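Local coordinates for protein epoxide hydrolase (Aspergillus niger, PDB 3G02) that probably hydrolyses epoxides to vicinal diols, captured here as a variant made enantioselective by directed evolution, at residues G195-V198 with G199-G203; K163-L167 with M168-R172; D388-A391 with F392-V396; P352-R355 with S356-A359. The protein carries 9 engineered substitutions. All coordinates share one frame; numbering follows the deposited sequence.

Contact 1. Residues G195-V198 with G199-G203. With FMT (formic acid), chain D.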
loop_
_atom_site.group_PDB
_atom_site.type_symbol
_atom_site.label_atom_id
_atom_site.label_comp_id
_atom_site.label_asym_id
_atom_site.label_seq_id
_atom_site.Cartn_x
_atom_site.Cartn_y
_atom_site.Cartn_z
ATOM N N GLY A 195 17.395 10.493 4.098
ATOM C CA GLY A 195 18.648 11.246 4.113
ATOM C C GLY A 195 19.449 11.102 5.398
ATOM O O GLY A 195 20.672 11.229 5.374
ATOM N N SER A 196 18.763 10.867 6.518
ATOM C CA SER A 196 19.442 10.610 7.792
ATOM C C SER A 196 20.274 9.344 7.708
ATOM O O SER A 196 21.433 9.330 8.126
ATOM C CB SER A 196 18.448 10.493 8.950
ATOM O OG SER A 196 18.008 11.764 9.383
ATOM N N PHE A 197 19.684 8.284 7.157
ATOM C CA PHE A 197 20.392 7.013 7.057
ATOM C C PHE A 197 21.559 7.120 6.084
ATOM O O PHE A 197 22.635 6.597 6.360
ATOM C CB PHE A 197 19.482 5.826 6.719
ATOM C CG PHE A 197 20.104 4.497 7.058
ATOM C CD1 PHE A 197 19.922 3.931 8.317
ATOM C CD2 PHE A 197 20.922 3.842 6.140
ATOM C CE1 PHE A 197 20.520 2.714 8.645
ATOM C CE2 PHE A 197 21.522 2.620 6.456
ATOM C CZ PHE A 197 21.320 2.060 7.709
ATOM N N VAL A 198 21.351 7.813 4.965
ATOM C CA VAL A 198 22.452 8.138 4.053
ATOM C C VAL A 198 23.533 8.914 4.814
ATOM O O VAL A 198 24.720 8.584 4.723
ATOM C CB VAL A 198 21.963 8.918 2.814
ATOM C CG1 VAL A 198 23.129 9.308 1.903
ATOM C CG2 VAL A 198 20.952 8.084 2.036
ATOM N N GLY A 199 23.114 9.913 5.593
ATOM C CA GLY A 199 24.037 10.676 6.440
ATOM C C GLY A 199 24.793 9.832 7.456
ATOM O O GLY A 199 25.986 10.052 7.686
ATOM N N ARG A 200 24.103 8.872 8.067
ATOM C CA ARG A 200 24.734 7.944 9.005
ATOM C C ARG A 200 25.848 7.156 8.316
ATOM O O ARG A 200 26.956 7.049 8.849
ATOM C CB ARG A 200 23.700 6.989 9.614
ATOM C CG ARG A 200 24.291 5.977 10.601
ATOM C CD ARG A 200 23.222 5.232 11.390
ATOM N NE ARG A 200 22.513 6.110 12.322
ATOM C CZ ARG A 200 22.912 6.386 13.562
ATOM N NH1 ARG A 200 24.027 5.850 14.053
ATOM N NH2 ARG A 200 22.188 7.199 14.322
ATOM N N LEU A 201 25.555 6.618 7.133
ATOM C CA LEU A 201 26.542 5.845 6.373
ATOM C C LEU A 201 27.753 6.692 5.984
ATOM O O LEU A 201 28.895 6.214 6.027
ATOM C CB LEU A 201 25.909 5.209 5.134
ATOM C CG LEU A 201 24.837 4.139 5.361
ATOM C CD1 LEU A 201 24.248 3.711 4.033
ATOM C CD2 LEU A 201 25.390 2.931 6.115
ATOM N N LEU A 202 27.506 7.946 5.616
ATOM C CA LEU A 202 28.589 8.890 5.336
ATOM C C LEU A 202 29.459 9.127 6.573
ATOM O O LEU A 202 30.692 9.109 6.488
ATOM C CB LEU A 202 28.032 10.209 4.789
ATOM C CG LEU A 202 27.418 10.104 3.386
ATOM C CD1 LEU A 202 26.557 11.310 3.059
ATOM C CD2 LEU A 202 28.498 9.905 2.323
ATOM N N GLY A 203 28.818 9.330 7.721
ATOM C CA GLY A 203 29.539 9.500 8.981
ATOM C C GLY A 203 30.364 8.278 9.348
ATOM O O GLY A 203 31.497 8.402 9.819
HETATM C C FMT D . 19.322 7.241 10.961
HETATM O O1 FMT D . 18.100 7.143 10.852
HETATM O O2 FMT D . 19.935 7.005 12.004
#
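Gly-195 to Leu-202 run in regular alpha-helix, the amides of Gly-199, Arg-200, Leu-201 and Leu-202 bonding to the carbonyl oxygens of Gly-195, Ser-196, Phe-197 and Val-198, with Arg-200 N to Ser-196 O the shortest at 2.7 Å. One turn apart, Phe-197 and Leu-201 meet through their ends: Leu-201 CD1 lies 3.8 Å from CE2 of Phe-197. Their side chains approach on a slant, and Leu-201 CG also comes within 3.4 Å of Phe-197 O, the acceptor of its own amide. On the neighbouring flank Val-198 and Leu-202 lie side by side, CG1 of the valine 4.1 Å from CD1 of the leucine. The helix is the crossover of a beta-alpha-beta unit in the alpha/beta hydrolase fold; it starts directly after the predicted nucleophile Asp-193, in a sequence consistent with a nucleophile elbow. Its Leu-201 and Phe-197 pack against Leu-167 of helix 167-180. Arg-200 leaves extended and then bends at chi3 (-68°), which turns the guanidinium edge to a bound formic acid (or formate), probably a crystallisation additive. Arg-200 NE donates to formic acid O2 at 2.7 Å with an N-H...O angle of 158°, and Arg-200 NH2 adds a weak bond of 3.2 Å to the same oxygen. NH1 bonds to the carbonyls of Thr-361 and Leu-335, which probably helps to fix the rotation of the guanidinium; Asn-218 N also holds the acid.

Contact 2. Residues K163-L167 with M168-R172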
loop_
_atom_site.group_PDB
_atom_site.type_symbol
_atom_site.label_atom_id
_atom_site.label_comp_id
_atom_site.label_asym_id
_atom_site.label_seq_id
_atom_site.Cartn_x
_atom_site.Cartn_y
_atom_site.Cartn_z
ATOM N N LYS A 163 20.904 -3.014 -12.532
ATOM C CA LYS A 163 21.463 -3.489 -11.267
ATOM C C LYS A 163 20.701 -2.894 -10.092
ATOM O O LYS A 163 20.077 -1.838 -10.220
ATOM C CB LYS A 163 22.961 -3.154 -11.152
ATOM C CG LYS A 163 23.296 -1.667 -11.299
ATOM C CD LYS A 163 24.763 -1.359 -10.987
ATOM C CE LYS A 163 24.963 -1.002 -9.516
ATOM N NZ LYS A 163 26.292 -0.371 -9.262
ATOM N N ASP A 164 20.755 -3.588 -8.960
ATOM C CA ASP A 164 20.161 -3.114 -7.717
ATOM C C ASP A 164 20.923 -1.879 -7.227
ATOM O O ASP A 164 22.079 -1.661 -7.598
ATOM C CB ASP A 164 20.183 -4.237 -6.675
ATOM C CG ASP A 164 19.223 -4.000 -5.513
ATOM O OD1 ASP A 164 18.337 -3.122 -5.595
ATOM O OD2 ASP A 164 19.363 -4.715 -4.497
ATOM N N PHE A 165 20.254 -1.063 -6.419
ATOM C CA PHE A 165 20.814 0.191 -5.923
ATOM C C PHE A 165 20.256 0.388 -4.523
ATOM O O PHE A 165 19.049 0.257 -4.314
ATOM C CB PHE A 165 20.385 1.341 -6.838
ATOM C CG PHE A 165 21.328 2.522 -6.847
ATOM C CD1 PHE A 165 22.519 2.481 -7.576
ATOM C CD2 PHE A 165 21.004 3.686 -6.163
ATOM C CE1 PHE A 165 23.377 3.584 -7.608
ATOM C CE2 PHE A 165 21.852 4.792 -6.185
ATOM C CZ PHE A 165 23.039 4.744 -6.907
ATOM N N GLY A 166 21.127 0.681 -3.563
ATOM C CA GLY A 166 20.711 0.772 -2.170
ATOM C C GLY A 166 21.221 2.009 -1.466
ATOM O O GLY A 166 21.674 2.957 -2.106
ATOM N N LEU A 167 21.152 1.978 -0.140
ATOM C CA LEU A 167 21.510 3.128 0.684
ATOM C C LEU A 167 22.993 3.488 0.594
ATOM O O LEU A 167 23.334 4.667 0.528
ATOM C CB LEU A 167 21.067 2.915 2.137
ATOM C CG LEU A 167 19.545 2.868 2.348
ATOM C CD1 LEU A 167 19.168 2.098 3.600
ATOM C CD2 LEU A 167 18.957 4.278 2.375
ATOM N N MET A 168 23.861 2.477 0.562
ATOM C CA MET A 168 25.301 2.714 0.424
ATOM C C MET A 168 25.642 3.360 -0.915
ATOM O O MET A 168 26.518 4.224 -0.994
ATOM C CB MET A 168 26.090 1.413 0.602
ATOM C CG MET A 168 27.605 1.605 0.672
ATOM S SD MET A 168 28.122 2.635 2.067
ATOM C CE MET A 168 27.728 1.574 3.452
ATOM N N ASP A 169 24.942 2.938 -1.966
ATOM C CA ASP A 169 25.106 3.523 -3.292
ATOM C C ASP A 169 24.730 5.004 -3.295
ATOM O O ASP A 169 25.413 5.827 -3.910
ATOM C CB ASP A 169 24.257 2.769 -4.313
ATOM C CG ASP A 169 24.720 1.341 -4.529
ATOM O OD1 ASP A 169 25.925 1.126 -4.781
ATOM O OD2 ASP A 169 23.873 0.428 -4.454
ATOM N N ASN A 170 23.639 5.333 -2.605
ATOM C CA ASN A 170 23.232 6.720 -2.432
ATOM C C ASN A 170 24.304 7.540 -1.720
ATOM O O ASN A 170 24.624 8.657 -2.144
ATOM C CB ASN A 170 21.908 6.804 -1.667
ATOM C CG ASN A 170 20.695 6.690 -2.579
ATOM O OD1 ASN A 170 20.094 7.698 -2.942
ATOM N ND2 ASN A 170 20.331 5.468 -2.949
ATOM N N ALA A 171 24.853 6.974 -0.647
ATOM C CA ALA A 171 25.923 7.614 0.119
ATOM C C ALA A 171 27.151 7.865 -0.752
ATOM O O ALA A 171 27.717 8.960 -0.740
ATOM C CB ALA A 171 26.283 6.779 1.336
ATOM N N ARG A 172 27.543 6.857 -1.528
ATOM C CA ARG A 172 28.693 6.987 -2.416
ATOM C C ARG A 172 28.500 8.118 -3.439
ATOM O O ARG A 172 29.432 8.867 -3.732
ATOM C CB ARG A 172 28.987 5.655 -3.109
ATOM C CG ARG A 172 30.304 5.627 -3.886
ATOM C CD ARG A 172 30.520 4.290 -4.589
ATOM N NE ARG A 172 29.454 4.009 -5.547
ATOM C CZ ARG A 172 28.481 3.120 -5.360
ATOM N NH1 ARG A 172 28.436 2.395 -4.247
ATOM N NH2 ARG A 172 27.552 2.959 -6.291
#
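One face of the Phe-165 ring receives the methylene of Asp-169, whose CB stands 3.4 Å from the ring centroid, almost straight above the centre, in a CH-pi contact. The carboxylate is turned only 25° from the ring plane and extends past the rim, its oxygens beyond the ring. Asn-170 approaches the same ring at a slant, ND2 lying 3.6 Å from Phe-165 CE2, with its amide steeply inclined to the ring. The guanidinium of Arg-172 meets Asp-169 in two ways: the backbone oxygen Asp-169 O lies over one face, and Asp-169 OD1 lies at the edge, in plane. NH1 and NH2 of Arg-172 both close on that OD1, each at 2.9 Å, in an end-on salt bridge. With CG beside its backbone N (chi1 -66°), Asp-169 reaches back along the chain, and its OD2 takes the amide of Gly-166 at 2.9 Å on the anti lone pair. Gly-166 is the N-cap of helix 167-180, and this bond to the side chain of the third helical residue is the half of a capping box that a glycine N-cap, with no side chain, can still make. The carbonyl of the cap residue is held twice: Gly-166 O accepts from Asn-170 N at 3.1 Å and from Asn-170 ND2 at 3.0 Å. The second bond is almost straight (172°) and in the amide plane of Asn-170, yet it comes from above the carbonyl plane. Asn-170 ND2 also bonds His-313 NE2, and Arg-172 NE makes a salt bridge with Glu-93.

Contact 3. Residues D388-A391 with F392-V396; sequences DLTA and FVEQV
Leu-389 and Val-393 lie side by side, one turn apart, on the C-terminal helix 382-396, which packs against the central sheet of the alpha/beta hydrolase fold. Leu-389 CD1 comes 4.1 Å from Val-393 CG2; Val-393 CG2 also rests 3.2 Å from Leu-389 O, which already takes the amide of Val-393. The more exposed pair, Thr-390 and Glu-394, also run alongside each other. With CG beside the backbone N (chi1 -74°) and the chain extended beyond it, Glu-394 turns back along the helix: its CG lies 3.3 Å from Thr-390 O, and OE2 lies 3.6 Å from Thr-390 CG2. It is the methyl that faces the carboxylate; the hydroxyl OG1 is bonded to Lys-386 O, one turn earlier. Farther out, Leu-389 and Val-393 touch strands 110-115 and 187-191, while Phe-392 reaches strands 187-191 and 209-214 and makes an edge-to-face stack with Phe-366 of strand 362-369. The carboxylate of Asp-388 ties the helix to its surroundings, OD2 bonding to both His-370 NE2 and Ser-344 OG. One face of the Phe-392 ring is met within the helix by Val-396 CG2, 3.9 Å above the plane and displaced toward the rim.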
loop_
_atom_site.group_PDB
_atom_site.type_symbol
_atom_site.label_atom_id
_atom_site.label_comp_id
_atom_site.label_asym_id
_atom_site.label_seq_id
_atom_site.Cartn_x
_atom_site.Cartn_y
_atom_site.Cartn_z
ATOM N N ASP A 388 19.877 25.572 14.547
ATOM C CA ASP A 388 20.523 24.387 15.115
ATOM C C ASP A 388 21.734 23.957 14.302
ATOM O O ASP A 388 22.797 23.690 14.864
ATOM C CB ASP A 388 19.541 23.219 15.205
ATOM C CG ASP A 388 18.495 23.407 16.284
ATOM O OD1 ASP A 388 18.481 24.470 16.951
ATOM O OD2 ASP A 388 17.676 22.480 16.457
ATOM N N LEU A 389 21.575 23.898 12.981
ATOM C CA LEU A 389 22.676 23.501 12.099
ATOM C C LEU A 389 23.858 24.445 12.251
ATOM O O LEU A 389 24.995 23.996 12.392
ATOM C CB LEU A 389 22.235 23.432 10.632
ATOM C CG LEU A 389 23.327 23.127 9.591
ATOM C CD1 LEU A 389 23.951 21.739 9.803
ATOM C CD2 LEU A 389 22.786 23.270 8.171
ATOM N N THR A 390 23.577 25.747 12.226
ATOM C CA THR A 390 24.613 26.772 12.361
ATOM C C THR A 390 25.362 26.620 13.685
ATOM O O THR A 390 26.595 26.635 13.707
ATOM C CB THR A 390 24.017 28.185 12.245
ATOM O OG1 THR A 390 23.381 28.330 10.971
ATOM C CG2 THR A 390 25.110 29.237 12.371
ATOM N N ALA A 391 24.616 26.454 14.775
ATOM C CA ALA A 391 25.213 26.247 16.098
ATOM C C ALA A 391 26.065 24.980 16.143
ATOM O O ALA A 391 27.144 24.969 16.747
ATOM C CB ALA A 391 24.136 26.215 17.171
ATOM N N PHE A 392 25.588 23.921 15.491
ATOM C CA PHE A 392 26.310 22.649 15.440
ATOM C C PHE A 392 27.653 22.798 14.725
ATOM O O PHE A 392 28.679 22.329 15.226
ATOM C CB PHE A 392 25.446 21.572 14.768
ATOM C CG PHE A 392 26.159 20.262 14.545
ATOM C CD1 PHE A 392 26.448 19.415 15.613
ATOM C CD2 PHE A 392 26.532 19.870 13.261
ATOM C CE1 PHE A 392 27.104 18.203 15.405
ATOM C CE2 PHE A 392 27.189 18.664 13.045
ATOM C CZ PHE A 392 27.473 17.828 14.118
ATOM N N VAL A 393 27.644 23.457 13.567
ATOM C CA VAL A 393 28.861 23.679 12.783
ATOM C C VAL A 393 29.860 24.523 13.576
ATOM O O VAL A 393 31.045 24.194 13.639
ATOM C CB VAL A 393 28.565 24.341 11.410
ATOM C CG1 VAL A 393 29.857 24.602 10.649
ATOM C CG2 VAL A 393 27.628 23.468 10.574
ATOM N N GLU A 394 29.369 25.598 14.191
ATOM C CA GLU A 394 30.206 26.472 15.016
ATOM C C GLU A 394 30.887 25.708 16.150
ATOM O O GLU A 394 32.048 25.970 16.473
ATOM C CB GLU A 394 29.389 27.642 15.572
ATOM C CG GLU A 394 29.044 28.701 14.532
ATOM C CD GLU A 394 28.099 29.773 15.053
ATOM O OE1 GLU A 394 27.625 29.661 16.207
ATOM O OE2 GLU A 394 27.823 30.732 14.301
ATOM N N GLN A 395 30.166 24.755 16.737
ATOM C CA GLN A 395 30.685 23.947 17.837
ATOM C C GLN A 395 31.766 22.957 17.399
ATOM O O GLN A 395 32.784 22.812 18.084
ATOM C CB GLN A 395 29.545 23.205 18.548
ATOM C CG GLN A 395 29.992 22.384 19.756
ATOM C CD GLN A 395 28.877 21.573 20.385
ATOM O OE1 GLN A 395 29.045 20.385 20.664
ATOM N NE2 GLN A 395 27.734 22.209 20.621
ATOM N N VAL A 396 31.555 22.290 16.264
ATOM C CA VAL A 396 32.360 21.110 15.916
ATOM C C VAL A 396 33.413 21.278 14.808
ATOM O O VAL A 396 34.319 20.451 14.697
ATOM C CB VAL A 396 31.470 19.857 15.609
ATOM C CG1 VAL A 396 30.433 19.633 16.708
ATOM C CG2 VAL A 396 30.793 19.970 14.240
#

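Contact 4. Residues P352-R355 with S356-A359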
loop_
_atom_site.group_PDB
_atom_site.type_symbol
_atom_site.label_atom_id
_atom_site.label_comp_id
_atom_site.label_asym_id
_atom_site.label_seq_id
_atom_site.Cartn_x
_atom_site.Cartn_y
_atom_site.Cartn_z
ATOM N N PRO A 352 9.636 9.595 17.336
ATOM C CA PRO A 352 10.365 10.515 18.210
ATOM C C PRO A 352 11.066 9.831 19.383
ATOM O O PRO A 352 10.638 9.953 20.537
ATOM C CB PRO A 352 9.286 11.505 18.667
ATOM C CG PRO A 352 7.993 10.782 18.525
ATOM C CD PRO A 352 8.180 9.633 17.574
ATOM N N VAL A 353 12.147 9.124 19.062
ATOM C CA VAL A 353 12.997 8.463 20.051
ATOM C C VAL A 353 13.744 9.514 20.879
ATOM O O VAL A 353 14.075 10.584 20.362
ATOM C CB VAL A 353 13.990 7.455 19.393
ATOM C CG1 VAL A 353 13.239 6.258 18.837
ATOM C CG2 VAL A 353 14.827 8.115 18.303
ATOM N N PRO A 354 13.986 9.223 22.172
ATOM C CA PRO A 354 14.563 10.214 23.079
ATOM C C PRO A 354 16.080 10.365 22.945
ATOM O O PRO A 354 16.742 9.515 22.345
ATOM C CB PRO A 354 14.219 9.647 24.456
ATOM C CG PRO A 354 14.244 8.181 24.256
ATOM C CD PRO A 354 13.715 7.947 22.861
ATOM N N ARG A 355 16.609 11.437 23.532
ATOM C CA ARG A 355 18.043 11.717 23.547
ATOM C C ARG A 355 18.891 10.526 24.014
ATOM O O ARG A 355 19.892 10.196 23.380
ATOM C CB ARG A 355 18.336 12.949 24.415
ATOM C CG ARG A 355 19.810 13.317 24.480
ATOM C CD ARG A 355 20.057 14.579 25.290
ATOM N NE ARG A 355 21.480 14.916 25.299
ATOM C CZ ARG A 355 21.974 16.120 25.573
ATOM N NH1 ARG A 355 21.167 17.133 25.862
ATOM N NH2 ARG A 355 23.288 16.313 25.550
ATOM N N SER A 356 18.484 9.888 25.111
ATOM C CA SER A 356 19.254 8.781 25.694
ATOM C C SER A 356 19.344 7.553 24.780
ATOM O O SER A 356 20.247 6.728 24.929
ATOM C CB SER A 356 18.688 8.390 27.061
ATOM O OG SER A 356 17.370 7.891 26.943
ATOM N N TRP A 357 18.404 7.435 23.845
ATOM C CA TRP A 357 18.444 6.367 22.852
ATOM C C TRP A 357 19.340 6.774 21.690
ATOM O O TRP A 357 20.193 6.004 21.258
ATOM C CB TRP A 357 17.038 6.052 22.347
ATOM C CG TRP A 357 16.209 5.204 23.273
ATOM C CD1 TRP A 357 16.405 5.001 24.614
ATOM C CD2 TRP A 357 15.027 4.478 22.927
ATOM N NE1 TRP A 357 15.425 4.175 25.116
ATOM C CE2 TRP A 357 14.567 3.840 24.101
ATOM C CE3 TRP A 357 14.319 4.288 21.730
ATOM C CZ2 TRP A 357 13.426 3.030 24.116
ATOM C CZ3 TRP A 357 13.184 3.484 21.745
ATOM C CH2 TRP A 357 12.749 2.866 22.932
ATOM N N ILE A 358 19.148 7.997 21.196
ATOM C CA ILE A 358 19.959 8.536 20.106
ATOM C C ILE A 358 21.449 8.559 20.478
ATOM O O ILE A 358 22.314 8.286 19.644
ATOM C CB ILE A 358 19.459 9.945 19.691
ATOM C CG1 ILE A 358 18.019 9.852 19.174
ATOM C CG2 ILE A 358 20.375 10.574 18.641
ATOM C CD1 ILE A 358 17.257 11.155 19.205
ATOM N N ALA A 359 21.728 8.855 21.748
ATOM C CA ALA A 359 23.097 8.902 22.268
ATOM C C ALA A 359 23.851 7.572 22.154
ATOM O O ALA A 359 25.083 7.559 22.101
ATOM C CB ALA A 359 23.092 9.390 23.710
#
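Trp-357 folds back over Pro-354, the N-cap of the short helix 355-358, in the crossover between the parallel strands 340-345 and 362-369. Its CB starts 3.5 Å from the carbonyl oxygen Pro-354 O. CG, brought beside the backbone N (chi1 -79°), lies 3.7 Å from Pro-354 CG, and CD1 stays close to the same proline carbon. CD2 passes over Pro-354 CD, putting the pyrrolidine on one indole face in a CH-pi contact, with Pro-354 CG 3.9 Å from the centroid of the five-membered ring. Along the benzo side, CE3 meets Val-353 CG1 at 3.7 Å, the two side chains crossing at about a right angle. NE1 is hydrogen-bonded to Pro-226 O, which probably helps to set the turn of the ring. The other branch of Val-353, CG2, touches Ile-358 CG1 at 3.7 Å; this residue before the cap and the fourth of the helix form a hydrophobic staple. The cap carbonyl beneath serves two amides: Ile-358 N reaches Pro-354 O nearly along the C=O axis with an N-H...O angle of 172°, whereas Trp-357 N, at 3.1 Å from Pro-354 O, donates from above the carbonyl plane at only 137°.

Contacts 1 and 2 lie on neighbouring helices of the same alpha/beta hydrolase core and touch directly, Leu-202 CD2 coming 3.3 Å from Ala-171 O. Contact 1 is wholly buried beside the predicted nucleophile, while the other three are partly buried. Contacts 3 and 4 keep about 9 Å apart (nearest atoms), yet both pack on strand 362-369 at the sheet's edge. Contacts 1 and 3, wholly within helices, combine regular backbone bonding with apolar packing, to which contact 1 adds an arginine-bound small acid and contact 3 an outward polar pair; contacts 2 and 4 start helices, one through a charged capping network, the other through a proline, an indole and a hydrophobic staple.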